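Side-chain contacts in short chain dehydrogenase (Salmonella typhi, PDB 3G1T), which probably catalyses an NAD(P)(H)-dependent oxidation or reduction on a Rossmann-fold short chain dehydrogenase scaffold, its substrate being unidentified: residues D24-E29 / G198-S203; Y34-A39 / A55-D60; F69-L74 / E79-V84; V98-G103 / F131-A136; S154-Q159 / G165-S170. All coordinates share one frame; numbering follows the deposited sequence.

Contact 1 (D24-E29 / G198-S203)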
# COMPACT_ATOMS: atom_id res chain seq x y z
N ASP A 24 -0.24 -5.33 24.61
CA ASP A 24 -1.41 -4.65 25.13
C ASP A 24 -2.50 -4.63 24.08
O ASP A 24 -2.36 -5.22 22.98
CB ASP A 24 -1.06 -3.21 25.57
CG ASP A 24 -0.35 -2.43 24.50
OD1 ASP A 24 -0.69 -2.55 23.30
OD2 ASP A 24 0.56 -1.65 24.86
N GLY A 25 -3.63 -4.03 24.43
CA GLY A 25 -4.69 -3.79 23.48
C GLY A 25 -5.28 -5.07 22.89
O GLY A 25 -5.43 -6.05 23.58
N ILE A 26 -5.60 -5.00 21.60
CA ILE A 26 -6.33 -6.08 20.95
C ILE A 26 -5.42 -7.33 20.87
O ILE A 26 -5.89 -8.48 21.02
CB ILE A 26 -6.75 -5.63 19.52
CG1 ILE A 26 -7.84 -4.57 19.62
CG2 ILE A 26 -7.28 -6.83 18.76
CD1 ILE A 26 -8.09 -3.82 18.33
N GLY A 27 -4.12 -7.08 20.66
CA GLY A 27 -3.09 -8.19 20.60
C GLY A 27 -2.99 -8.98 21.91
O GLY A 27 -3.07 -10.21 21.94
N ARG A 28 -2.85 -8.28 23.01
CA ARG A 28 -2.92 -8.94 24.32
C ARG A 28 -4.24 -9.69 24.58
O ARG A 28 -4.21 -10.86 25.07
CB ARG A 28 -2.72 -7.86 25.40
CG ARG A 28 -3.02 -8.33 26.78
CD ARG A 28 -2.87 -7.14 27.78
NE ARG A 28 -3.09 -7.65 29.12
CZ ARG A 28 -4.30 -7.79 29.66
NH1 ARG A 28 -5.38 -7.43 28.96
NH2 ARG A 28 -4.44 -8.27 30.92
N GLU A 29 -5.39 -9.05 24.25
CA GLU A 29 -6.72 -9.69 24.34
C GLU A 29 -6.81 -10.96 23.54
O GLU A 29 -7.30 -11.98 24.01
CB GLU A 29 -7.86 -8.76 23.89
CG GLU A 29 -9.23 -9.17 24.44
CD GLU A 29 -9.32 -9.03 25.98
OE1 GLU A 29 -8.61 -8.19 26.55
OE2 GLU A 29 -10.11 -9.73 26.60
N GLY A 198 -12.69 -2.05 13.81
CA GLY A 198 -13.66 -0.93 14.02
C GLY A 198 -13.17 -0.13 15.21
O GLY A 198 -12.12 -0.45 15.84
N GLY A 199 -13.91 0.91 15.52
CA GLY A 199 -13.56 1.75 16.69
C GLY A 199 -13.58 0.97 18.02
O GLY A 199 -14.66 0.60 18.50
N THR A 200 -12.41 0.78 18.63
CA THR A 200 -12.33 -0.07 19.83
C THR A 200 -11.55 0.70 20.86
O THR A 200 -10.71 1.55 20.49
CB THR A 200 -11.60 -1.42 19.47
OG1 THR A 200 -12.29 -2.04 18.38
CG2 THR A 200 -11.51 -2.40 20.64
N ARG A 201 -11.78 0.39 22.13
CA ARG A 201 -11.14 1.10 23.23
C ARG A 201 -9.69 0.71 23.35
O ARG A 201 -9.36 -0.27 24.08
CB ARG A 201 -11.88 0.88 24.55
CG ARG A 201 -11.47 1.83 25.73
CD ARG A 201 -12.27 1.48 27.01
NE ARG A 201 -13.70 1.36 26.77
CZ ARG A 201 -14.57 0.70 27.55
NH1 ARG A 201 -14.19 0.09 28.70
NH2 ARG A 201 -15.85 0.69 27.19
N THR A 202 -8.82 1.46 22.62
CA THR A 202 -7.38 1.29 22.62
C THR A 202 -6.61 2.64 22.68
O THR A 202 -7.13 3.71 22.37
CB THR A 202 -6.90 0.55 21.31
OG1 THR A 202 -7.07 1.40 20.18
CG2 THR A 202 -7.68 -0.80 21.10
N SER A 203 -5.35 2.60 23.04
CA SER A 203 -4.58 3.82 23.04
C SER A 203 -4.44 4.41 21.62
O SER A 203 -4.49 5.66 21.50
CB SER A 203 -3.22 3.61 23.70
OG SER A 203 -2.48 2.65 22.95
O HOH W 1 -0.57 1.17 24.17
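A water molecule links Ser203 to Asp24 across this contact. Its oxygen lies 2.7 Å from Ser203 OG. The same water oxygen is 3.1 Å from Asp24 OD2, to which it gives a weak hydrogen bond. That carboxylate oxygen also has a long, weak ion pair with Lys50. Apart from the water, the segments meet through aliphatic carbons. Thr202 CG2 sits against the outer part of Ile26, 4.1 Å from both CG1 and CD1, and Ile26 CD1 continues to Thr200 CG2 at 4.4 Å. Thr202 can offer its methyl here because CG2 is anti to its own carbonyl carbon. The same rotation (chi1 70°) puts OG1 between N and C, where it caps the backbone N of Arg205 at the start of helix 203-208. Thr200, with a different rotation, also gives its methyl to Ile26, while OG1 donates to Gly198 O at 3.0 Å, from 59° out of the carbonyl plane. Asp24 to Gly27 close the TGxxxGxG turn that opens helix 25-36. Gly198 belongs to the Pro-Gly element after strand 190-196, and the segment runs on from it to Ser203. In relatives both loops flank the dinucleotide, and this entry has none bound. With only aliphatic contacts and one water between them, the loops are lightly joined, consistent with surfaces that would mainly face a cofactor.

Contact 2 (Y34-A39 / A55-D60); sequences YARYGA and AQHIAD
Ile58 packs sidelong on Ala35, and its branches meet the alanine methyl in turn. Its CB stands 4.5 Å from Ala35 CB; CG2, anti to the backbone N, comes closest to that methyl at 3.6 Å, and CG1 follows at 4.1 Å. The tip, CD1, remains alongside at 4.3 Å from Ala35 CB. Leu32 and Pro66 complete the setting of Ile58, while Ala35 also rests on Val41 of the strand beneath. Nearer the surface, Arg36 runs extended from CG to NE and makes a salt bridge through NE to Glu61. Its NH2 ends 3.7 Å from His57 NE2. The histidine lies at the guanidinium edge, close to its plane, and the two planes are turned 69° apart, so this is a packing contact without stacking. Just beyond, helix 25-36 ends in a Schellman motif: Ala39 N bonds to Tyr34 O, Gly38 N bonds to Ala35 O, and Gly38 takes a positive phi as the C-prime residue. The chain then enters strand 40-45. Two neighbouring helices packed over one face of a parallel sheet, each belonging to a right-handed beta-alpha-beta crossover, are the hallmark of the first half of a Rossmann fold.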
# COMPACT_ATOMS: atom_id res chain seq x y z
N TYR A 34 -7.30 -16.56 22.92
CA TYR A 34 -6.84 -17.84 22.24
C TYR A 34 -6.36 -18.91 23.22
O TYR A 34 -6.75 -20.08 23.09
CB TYR A 34 -5.80 -17.55 21.16
CG TYR A 34 -6.25 -16.74 19.99
CD1 TYR A 34 -7.61 -16.65 19.65
CD2 TYR A 34 -5.31 -16.09 19.21
CE1 TYR A 34 -8.03 -15.89 18.53
CE2 TYR A 34 -5.68 -15.33 18.08
CZ TYR A 34 -7.00 -15.25 17.73
OH TYR A 34 -7.32 -14.56 16.57
N ALA A 35 -5.56 -18.52 24.24
CA ALA A 35 -5.14 -19.45 25.32
C ALA A 35 -6.37 -20.02 26.08
O ALA A 35 -6.44 -21.23 26.36
CB ALA A 35 -4.14 -18.77 26.22
N ARG A 36 -7.35 -19.17 26.37
CA ARG A 36 -8.57 -19.63 27.04
C ARG A 36 -9.43 -20.63 26.24
O ARG A 36 -10.13 -21.48 26.86
CB ARG A 36 -9.41 -18.44 27.48
CG ARG A 36 -8.79 -17.65 28.65
CD ARG A 36 -9.41 -16.23 28.77
NE ARG A 36 -8.74 -15.46 29.84
CZ ARG A 36 -8.71 -14.12 29.92
NH1 ARG A 36 -9.27 -13.39 28.97
NH2 ARG A 36 -8.06 -13.51 30.93
N TYR A 37 -9.34 -20.57 24.91
CA TYR A 37 -9.98 -21.58 24.05
C TYR A 37 -9.01 -22.69 23.67
O TYR A 37 -9.25 -23.34 22.66
CB TYR A 37 -10.62 -20.95 22.78
CG TYR A 37 -11.94 -20.27 23.13
CD1 TYR A 37 -13.15 -20.90 22.91
CD2 TYR A 37 -11.94 -19.03 23.80
CE1 TYR A 37 -14.39 -20.30 23.27
CE2 TYR A 37 -13.15 -18.41 24.18
CZ TYR A 37 -14.37 -19.05 23.92
OH TYR A 37 -15.57 -18.43 24.28
N GLY A 38 -7.97 -22.95 24.45
CA GLY A 38 -7.09 -24.16 24.27
C GLY A 38 -5.89 -24.03 23.39
O GLY A 38 -5.04 -24.96 23.34
N ALA A 39 -5.68 -22.83 22.80
CA ALA A 39 -4.45 -22.60 21.98
C ALA A 39 -3.13 -22.66 22.69
O ALA A 39 -3.05 -22.33 23.88
CB ALA A 39 -4.53 -21.28 21.22
N ALA A 55 2.52 -13.13 29.15
CA ALA A 55 2.75 -14.58 29.20
C ALA A 55 2.50 -15.13 30.61
O ALA A 55 2.04 -16.25 30.74
CB ALA A 55 4.16 -14.93 28.74
N GLN A 56 2.86 -14.36 31.65
CA GLN A 56 2.67 -14.78 33.06
C GLN A 56 1.18 -14.84 33.42
O GLN A 56 0.74 -15.72 34.13
CB GLN A 56 3.41 -13.84 34.02
CG GLN A 56 4.93 -13.77 33.76
CD GLN A 56 5.83 -14.35 34.88
OE1 GLN A 56 7.01 -13.98 34.98
NE2 GLN A 56 5.27 -15.28 35.68
N HIS A 57 0.41 -13.92 32.85
CA HIS A 57 -1.04 -13.90 33.05
C HIS A 57 -1.61 -15.19 32.45
O HIS A 57 -2.38 -15.87 33.10
CB HIS A 57 -1.61 -12.58 32.44
CG HIS A 57 -3.09 -12.36 32.63
ND1 HIS A 57 -3.68 -11.14 32.40
CD2 HIS A 57 -4.09 -13.18 33.06
CE1 HIS A 57 -4.99 -11.21 32.62
NE2 HIS A 57 -5.26 -12.44 33.04
N ILE A 58 -1.19 -15.57 31.24
CA ILE A 58 -1.71 -16.80 30.60
C ILE A 58 -1.25 -18.00 31.45
O ILE A 58 -2.06 -18.91 31.70
CB ILE A 58 -1.22 -16.90 29.10
CG1 ILE A 58 -1.95 -15.89 28.20
CG2 ILE A 58 -1.33 -18.37 28.51
CD1 ILE A 58 -1.23 -15.63 26.82
N ALA A 59 0.02 -17.99 31.89
CA ALA A 59 0.56 -19.08 32.75
C ALA A 59 -0.22 -19.22 34.03
O ALA A 59 -0.59 -20.34 34.42
CB ALA A 59 2.01 -18.89 33.06
N ASP A 60 -0.54 -18.08 34.63
CA ASP A 60 -1.43 -18.08 35.84
C ASP A 60 -2.80 -18.69 35.61
O ASP A 60 -3.43 -19.20 36.55
CB ASP A 60 -1.62 -16.68 36.40
CG ASP A 60 -0.35 -16.10 36.98
OD1 ASP A 60 0.59 -16.88 37.20
OD2 ASP A 60 -0.32 -14.86 37.18

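Contact 3 (F69-L74 / E79-V84)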
# COMPACT_ATOMS: atom_id res chain seq x y z
N PHE A 69 8.77 -13.66 21.93
CA PHE A 69 9.91 -13.19 21.17
C PHE A 69 9.84 -11.71 21.14
O PHE A 69 8.76 -11.14 20.85
CB PHE A 69 9.79 -13.62 19.73
CG PHE A 69 9.92 -15.03 19.58
CD1 PHE A 69 11.17 -15.60 19.52
CD2 PHE A 69 8.78 -15.86 19.60
CE1 PHE A 69 11.32 -16.96 19.44
CE2 PHE A 69 8.91 -17.22 19.51
CZ PHE A 69 10.19 -17.79 19.42
N THR A 70 10.98 -11.08 21.32
CA THR A 70 11.00 -9.64 21.12
C THR A 70 11.42 -9.43 19.66
O THR A 70 12.36 -10.05 19.18
CB THR A 70 11.90 -8.98 22.11
OG1 THR A 70 13.12 -9.71 22.11
CG2 THR A 70 11.28 -9.05 23.54
N LEU A 71 10.66 -8.62 18.93
CA LEU A 71 11.01 -8.23 17.53
C LEU A 71 10.51 -6.82 17.33
O LEU A 71 9.33 -6.53 17.60
CB LEU A 71 10.40 -9.15 16.47
CG LEU A 71 10.78 -8.98 14.97
CD1 LEU A 71 12.15 -9.53 14.57
CD2 LEU A 71 9.70 -9.56 14.10
N ASP A 72 11.40 -5.95 16.86
CA ASP A 72 11.03 -4.55 16.58
C ASP A 72 10.82 -4.43 15.09
O ASP A 72 11.77 -4.48 14.33
CB ASP A 72 12.14 -3.61 17.03
CG ASP A 72 11.72 -2.14 17.08
OD1 ASP A 72 12.40 -1.39 17.82
OD2 ASP A 72 10.76 -1.69 16.41
N LEU A 73 9.57 -4.30 14.68
CA LEU A 73 9.18 -4.37 13.27
C LEU A 73 9.73 -3.16 12.52
O LEU A 73 10.03 -3.25 11.29
CB LEU A 73 7.67 -4.43 13.12
CG LEU A 73 6.95 -5.76 13.49
CD1 LEU A 73 5.50 -5.66 13.13
CD2 LEU A 73 7.55 -7.03 12.89
N LEU A 74 9.90 -2.07 13.25
CA LEU A 74 10.48 -0.83 12.64
C LEU A 74 11.87 -1.03 12.12
O LEU A 74 12.24 -0.44 11.11
CB LEU A 74 10.43 0.36 13.60
CG LEU A 74 10.81 1.74 13.06
CD1 LEU A 74 9.97 2.12 11.83
CD2 LEU A 74 10.75 2.87 14.22
N GLU A 79 16.69 -11.40 7.89
CA GLU A 79 17.43 -12.42 8.70
C GLU A 79 16.92 -12.50 10.15
O GLU A 79 16.80 -13.59 10.72
CB GLU A 79 18.93 -12.09 8.68
CG GLU A 79 19.85 -13.10 9.36
CD GLU A 79 19.68 -14.54 8.85
OE1 GLU A 79 19.38 -14.74 7.65
OE2 GLU A 79 19.86 -15.47 9.67
N GLU A 80 16.62 -11.36 10.76
CA GLU A 80 15.95 -11.39 12.11
C GLU A 80 14.56 -12.08 12.12
O GLU A 80 14.22 -12.81 13.07
CB GLU A 80 15.83 -9.97 12.70
CG GLU A 80 17.17 -9.50 13.37
CD GLU A 80 17.21 -8.01 13.75
OE1 GLU A 80 16.50 -7.19 13.14
OE2 GLU A 80 17.99 -7.66 14.67
N CYS A 81 13.78 -11.84 11.07
CA CYS A 81 12.48 -12.56 10.89
C CYS A 81 12.74 -14.06 10.72
O CYS A 81 12.02 -14.87 11.32
CB CYS A 81 11.70 -12.00 9.70
SG CYS A 81 11.15 -10.33 10.02
N ARG A 82 13.75 -14.44 9.91
CA ARG A 82 14.12 -15.85 9.72
C ARG A 82 14.57 -16.50 11.08
O ARG A 82 14.28 -17.69 11.32
CB ARG A 82 15.21 -16.06 8.64
CG ARG A 82 14.87 -15.81 7.14
CD ARG A 82 13.66 -16.60 6.50
NE ARG A 82 13.44 -16.21 5.11
CZ ARG A 82 12.61 -16.82 4.24
NH1 ARG A 82 11.90 -17.88 4.61
NH2 ARG A 82 12.53 -16.37 2.99
N GLN A 83 15.26 -15.73 11.93
CA GLN A 83 15.68 -16.21 13.27
C GLN A 83 14.52 -16.57 14.13
O GLN A 83 14.56 -17.61 14.82
CB GLN A 83 16.57 -15.20 14.04
CG GLN A 83 18.01 -14.95 13.52
CD GLN A 83 18.60 -13.55 13.94
OE1 GLN A 83 18.22 -12.96 14.98
NE2 GLN A 83 19.53 -13.02 13.13
N VAL A 84 13.44 -15.78 14.09
CA VAL A 84 12.21 -16.11 14.80
C VAL A 84 11.58 -17.39 14.30
O VAL A 84 11.16 -18.21 15.12
CB VAL A 84 11.17 -14.90 14.78
CG1 VAL A 84 9.73 -15.30 15.32
CG2 VAL A 84 11.78 -13.64 15.49
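Leu71 and Val84 pack at the turn of a Rossmann fold where strand 67-70, an outer strand of the sheet, gives way to helix 78-91, which leads the chain back past two strands to strand 97-99. The contact is apolar and buried. Leu71 turns CG anti to its backbone N (chi1 -174°), which turns its two methyls to the helix. CD1 lies 4.2 Å from Val84 CG2 and equally far from Glu80 CB, one helical turn earlier; CD2 reaches Cys81 SG at 4.4 Å. Leu71 thus fits among three side chains on one side of the helix. Glu80 contributes only the base of its side chain here, its chain running on extended beyond CG. Val84 also serves Phe69: its CG1 stands over the centre of one ring face, 4.3 Å above the plane. Arg87 and Ile88 also touch the Phe69 side chain. Past the strand, an Asx turn shapes the backbone. Asp72 OD2 accepts from Leu74 N at 3.3 Å, a bent bond (137°) arriving on the anti side and 33° out of the carboxylate plane. In relatives an aspartate at this place lies beside the adenine of the cofactor, so Asp72 would probably lie near the adenine if a cofactor were bound. Backbone hydrogen bonds from Phe69 to Leu43 and Gly45, and from Leu71 just past the strand to Gly45, join it to strand 40-45. Leu73 and Arg82 meet Ala129 and Gln135, respectively, of helix 116-142, which flanks helix 78-91.

Contact 4 (V98-G103 / F131-A136); sequences VLHNAG and FMLTQA
His100, next to strand 97-99, reaches Thr134 from the head of a His-Asn-Ala-Gly sequence that corresponds to the Asn-Asn-Ala-Gly motif of classical short chain dehydrogenases. Polar contact comes first: His100 NE2 donates to Thr134 OG1 at 2.8 Å. The hydroxyl stands 37° out of the imidazole plane, so the bond is short but poorly aligned with the ring. Thr134 OG1 in turn donates to Thr130 O one turn back in helix 116-142, so this buried oxygen both takes and gives a bond. With OG1 beside its own backbone N (chi1 -59°), the threonine can serve both partners. Carbon contacts surround the ring elsewhere. Leu133 CD2 lies at its edge, 4.0 Å from His100 CE1, the two side chains running past each other in opposite directions. Phe151 of strand 147-152 meets the imidazole with the two ring planes at about 20°. Helix 116-142 also carries a subunit interface, where Phe131 stacks on Trp119 of the second subunit and Gln135 NE2 binds Met111 O and Gln114 O of that subunit. Within the strand segment, Val98 CG1 sits 3.7 Å above one face of the His100 ring, offset toward the rim.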
# COMPACT_ATOMS: atom_id res chain seq x y z
N VAL A 98 -1.38 -17.28 12.54
CA VAL A 98 -0.57 -16.02 12.70
C VAL A 98 -1.53 -14.88 12.64
O VAL A 98 -2.28 -14.71 11.64
CB VAL A 98 0.49 -15.90 11.59
CG1 VAL A 98 1.19 -14.55 11.69
CG2 VAL A 98 1.56 -17.01 11.77
N LEU A 99 -1.60 -14.10 13.75
CA LEU A 99 -2.46 -12.94 13.79
C LEU A 99 -1.51 -11.76 13.88
O LEU A 99 -0.75 -11.61 14.86
CB LEU A 99 -3.33 -13.03 15.04
CG LEU A 99 -4.16 -11.78 15.33
CD1 LEU A 99 -5.07 -11.37 14.21
CD2 LEU A 99 -4.88 -11.94 16.66
N HIS A 100 -1.58 -10.91 12.87
CA HIS A 100 -0.74 -9.69 12.86
C HIS A 100 -1.59 -8.60 13.42
O HIS A 100 -2.48 -8.11 12.71
CB HIS A 100 -0.38 -9.34 11.40
CG HIS A 100 0.62 -10.26 10.75
ND1 HIS A 100 1.94 -10.31 11.13
CD2 HIS A 100 0.52 -11.09 9.67
CE1 HIS A 100 2.58 -11.17 10.36
NE2 HIS A 100 1.74 -11.66 9.48
N ASN A 101 -1.27 -8.17 14.64
CA ASN A 101 -1.97 -7.03 15.22
C ASN A 101 -1.03 -5.82 15.33
O ASN A 101 -1.50 -4.72 15.50
CB ASN A 101 -2.40 -7.34 16.65
CG ASN A 101 -3.26 -8.51 16.78
OD1 ASN A 101 -4.48 -8.45 16.55
ND2 ASN A 101 -2.67 -9.58 17.33
N ALA A 102 0.28 -6.02 15.32
CA ALA A 102 1.21 -4.87 15.37
C ALA A 102 0.96 -3.85 14.26
O ALA A 102 0.67 -4.21 13.13
CB ALA A 102 2.65 -5.36 15.31
N GLY A 103 1.11 -2.57 14.59
CA GLY A 103 0.84 -1.55 13.58
C GLY A 103 1.32 -0.25 14.18
O GLY A 103 1.37 -0.12 15.39
N PHE A 131 5.19 -8.06 5.96
CA PHE A 131 5.53 -8.98 4.86
C PHE A 131 6.72 -9.89 5.16
O PHE A 131 6.64 -11.09 5.00
CB PHE A 131 5.82 -8.18 3.52
CG PHE A 131 6.75 -8.92 2.57
CD1 PHE A 131 6.31 -10.09 1.95
CD2 PHE A 131 8.05 -8.44 2.33
CE1 PHE A 131 7.17 -10.78 1.08
CE2 PHE A 131 8.96 -9.14 1.39
CZ PHE A 131 8.45 -10.35 0.79
N MET A 132 7.83 -9.31 5.59
CA MET A 132 9.04 -10.09 5.88
C MET A 132 8.80 -11.20 6.91
O MET A 132 9.25 -12.36 6.74
CB MET A 132 10.14 -9.18 6.35
CG MET A 132 10.89 -8.44 5.14
SD MET A 132 12.42 -7.51 5.52
CE MET A 132 11.74 -6.22 6.58
N LEU A 133 8.16 -10.81 8.04
CA LEU A 133 7.73 -11.79 9.06
C LEU A 133 6.80 -12.88 8.50
O LEU A 133 7.05 -14.09 8.71
CB LEU A 133 7.03 -11.07 10.23
CG LEU A 133 6.66 -11.99 11.42
CD1 LEU A 133 7.93 -12.81 11.94
CD2 LEU A 133 6.02 -11.02 12.49
N THR A 134 5.80 -12.47 7.72
CA THR A 134 4.92 -13.45 7.06
C THR A 134 5.70 -14.45 6.19
O THR A 134 5.50 -15.66 6.33
CB THR A 134 3.85 -12.77 6.16
OG1 THR A 134 3.04 -11.88 6.96
CG2 THR A 134 2.89 -13.90 5.49
N GLN A 135 6.59 -13.94 5.37
CA GLN A 135 7.31 -14.81 4.44
C GLN A 135 8.11 -15.84 5.19
O GLN A 135 8.21 -17.03 4.76
CB GLN A 135 8.16 -13.98 3.54
CG GLN A 135 9.20 -14.77 2.74
CD GLN A 135 10.00 -13.84 1.85
OE1 GLN A 135 10.92 -13.16 2.30
NE2 GLN A 135 9.63 -13.82 0.56
N ALA A 136 8.73 -15.42 6.30
CA ALA A 136 9.56 -16.35 7.08
C ALA A 136 8.78 -17.48 7.77
O ALA A 136 9.42 -18.51 8.11
CB ALA A 136 10.30 -15.58 8.12

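Contact 5 (S154-Q159 / G165-S170); sequences SSVGRQ and GAYATS
The Tyr167 ring is met along its CD2-CE2 side. Val156 CG2 lies at the ring edge, near its plane and 3.7 Å from Tyr167 CD2, with the two side chains crossing at about a right angle. Ser154 CB comes obliquely to Tyr167 CE2, also at 3.7 Å. Tyr167 swings toward the loop because CG is anti to its backbone N (chi1 -167°). Val156 also packs on Ala168, CB to CB at 3.9 Å. The alanine methyl lies 3.4 Å from Val156 O, a carbonyl buried here with no polar partner in the model. Ser154 closes an ST turn, its OG accepting from Val156 N at 3.2 Å and 157°. Ser154 OG and Tyr167 OH are 5.0 Å apart, too far for a direct hydrogen bond. Further along, Ser170 OG donates to Tyr167 O at 2.7 Å and is bonded to Asn126, while Ala168 packs on Val180 of the second subunit. Ser154 precedes Tyr167 by thirteen residues, and Tyr167 begins a YxxxK sequence. With Asn126 touching the tyrosine, the group is consistent with the Asn-Ser-Tyr-Lys active site of classical short chain dehydrogenases.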
# COMPACT_ATOMS: atom_id res chain seq x y z
N SER A 154 -8.44 -1.66 8.43
CA SER A 154 -9.15 -0.46 9.00
C SER A 154 -10.22 -0.05 8.01
O SER A 154 -10.14 -0.45 6.83
CB SER A 154 -8.16 0.70 9.31
OG SER A 154 -8.98 1.81 9.57
N SER A 155 -11.27 0.68 8.44
CA SER A 155 -12.20 1.19 7.43
C SER A 155 -11.46 2.07 6.42
O SER A 155 -11.81 2.08 5.27
CB SER A 155 -13.38 1.91 8.09
OG SER A 155 -12.85 3.10 8.70
N VAL A 156 -10.38 2.72 6.84
CA VAL A 156 -9.60 3.56 5.89
C VAL A 156 -8.66 2.79 5.00
O VAL A 156 -8.03 3.43 4.16
CB VAL A 156 -8.76 4.69 6.54
CG1 VAL A 156 -9.72 5.74 7.09
CG2 VAL A 156 -7.75 4.17 7.64
N GLY A 157 -8.65 1.45 5.16
CA GLY A 157 -8.06 0.52 4.15
C GLY A 157 -8.95 0.08 3.03
O GLY A 157 -8.48 -0.61 2.12
N ARG A 158 -10.19 0.50 3.04
CA ARG A 158 -11.25 0.15 2.06
C ARG A 158 -11.70 1.43 1.37
O ARG A 158 -11.98 1.43 0.16
CB ARG A 158 -12.48 -0.52 2.66
CG ARG A 158 -12.31 -1.93 3.09
CD ARG A 158 -11.50 -2.02 4.36
NE ARG A 158 -11.74 -3.33 5.03
CZ ARG A 158 -12.75 -3.61 5.87
NH1 ARG A 158 -13.58 -2.66 6.28
NH2 ARG A 158 -12.85 -4.84 6.41
N GLN A 159 -11.71 2.54 2.14
CA GLN A 159 -12.08 3.83 1.54
C GLN A 159 -11.22 4.89 2.21
O GLN A 159 -11.30 5.13 3.40
CB GLN A 159 -13.59 4.12 1.69
CG GLN A 159 -13.97 5.47 1.09
CD GLN A 159 -13.76 5.53 -0.43
OE1 GLN A 159 -14.00 4.53 -1.15
NE2 GLN A 159 -13.26 6.69 -0.94
N GLY A 165 -3.61 9.75 5.79
CA GLY A 165 -2.18 9.71 5.32
C GLY A 165 -1.51 8.34 5.20
O GLY A 165 -2.11 7.41 4.54
N ALA A 166 -0.36 8.17 5.86
CA ALA A 166 0.39 6.91 5.79
C ALA A 166 -0.41 5.72 6.29
O ALA A 166 -0.35 4.64 5.74
CB ALA A 166 1.75 7.04 6.51
N TYR A 167 -1.16 5.89 7.36
CA TYR A 167 -1.96 4.77 7.90
C TYR A 167 -2.91 4.17 6.83
O TYR A 167 -2.90 2.93 6.59
CB TYR A 167 -2.80 5.24 9.08
CG TYR A 167 -3.38 4.05 9.86
CD1 TYR A 167 -2.51 3.21 10.61
CD2 TYR A 167 -4.76 3.73 9.84
CE1 TYR A 167 -3.02 2.12 11.35
CE2 TYR A 167 -5.26 2.61 10.58
CZ TYR A 167 -4.38 1.88 11.33
OH TYR A 167 -4.80 0.78 12.05
N ALA A 168 -3.78 5.01 6.26
CA ALA A 168 -4.76 4.56 5.23
C ALA A 168 -4.01 3.87 4.04
O ALA A 168 -4.42 2.78 3.62
CB ALA A 168 -5.52 5.70 4.69
N THR A 169 -2.97 4.54 3.54
CA THR A 169 -2.11 4.02 2.45
C THR A 169 -1.64 2.63 2.84
O THR A 169 -1.70 1.68 2.00
CB THR A 169 -0.96 4.98 2.11
OG1 THR A 169 -1.51 6.27 1.79
CG2 THR A 169 -0.13 4.50 0.83
N SER A 170 -1.12 2.49 4.06
CA SER A 170 -0.55 1.17 4.51
C SER A 170 -1.62 0.10 4.72
O SER A 170 -1.32 -1.10 4.59
CB SER A 170 0.21 1.33 5.84
OG SER A 170 -0.69 1.42 6.95

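Contacts 2 to 5 nest in the loop closed by contact 1. Contacts 1, 4 and 5 probably border the cofactor and catalytic region, with Asp72 of contact 3 probably near its adenine end. Gly27 CA lies 3.6 Å from Asn101 ND2, joining contacts 1 and 4, while contact 5 comes within about 6 Å (nearest atoms) of each. Contact 2 shares helix 25-36 with contact 1, and Arg28 NH2 meets His57 ND1 at 3.3 Å. Contacts 3 and 4 adjoin, Leu73 CD1 touching Ala102 CB at 3.6 Å. Contacts 2 and 5 stand farthest apart, about 32 Å between centres. Contacts 4 and 5 both reach the second subunit. A magnesium ion lies about 11 Å from the Thr202 side chain.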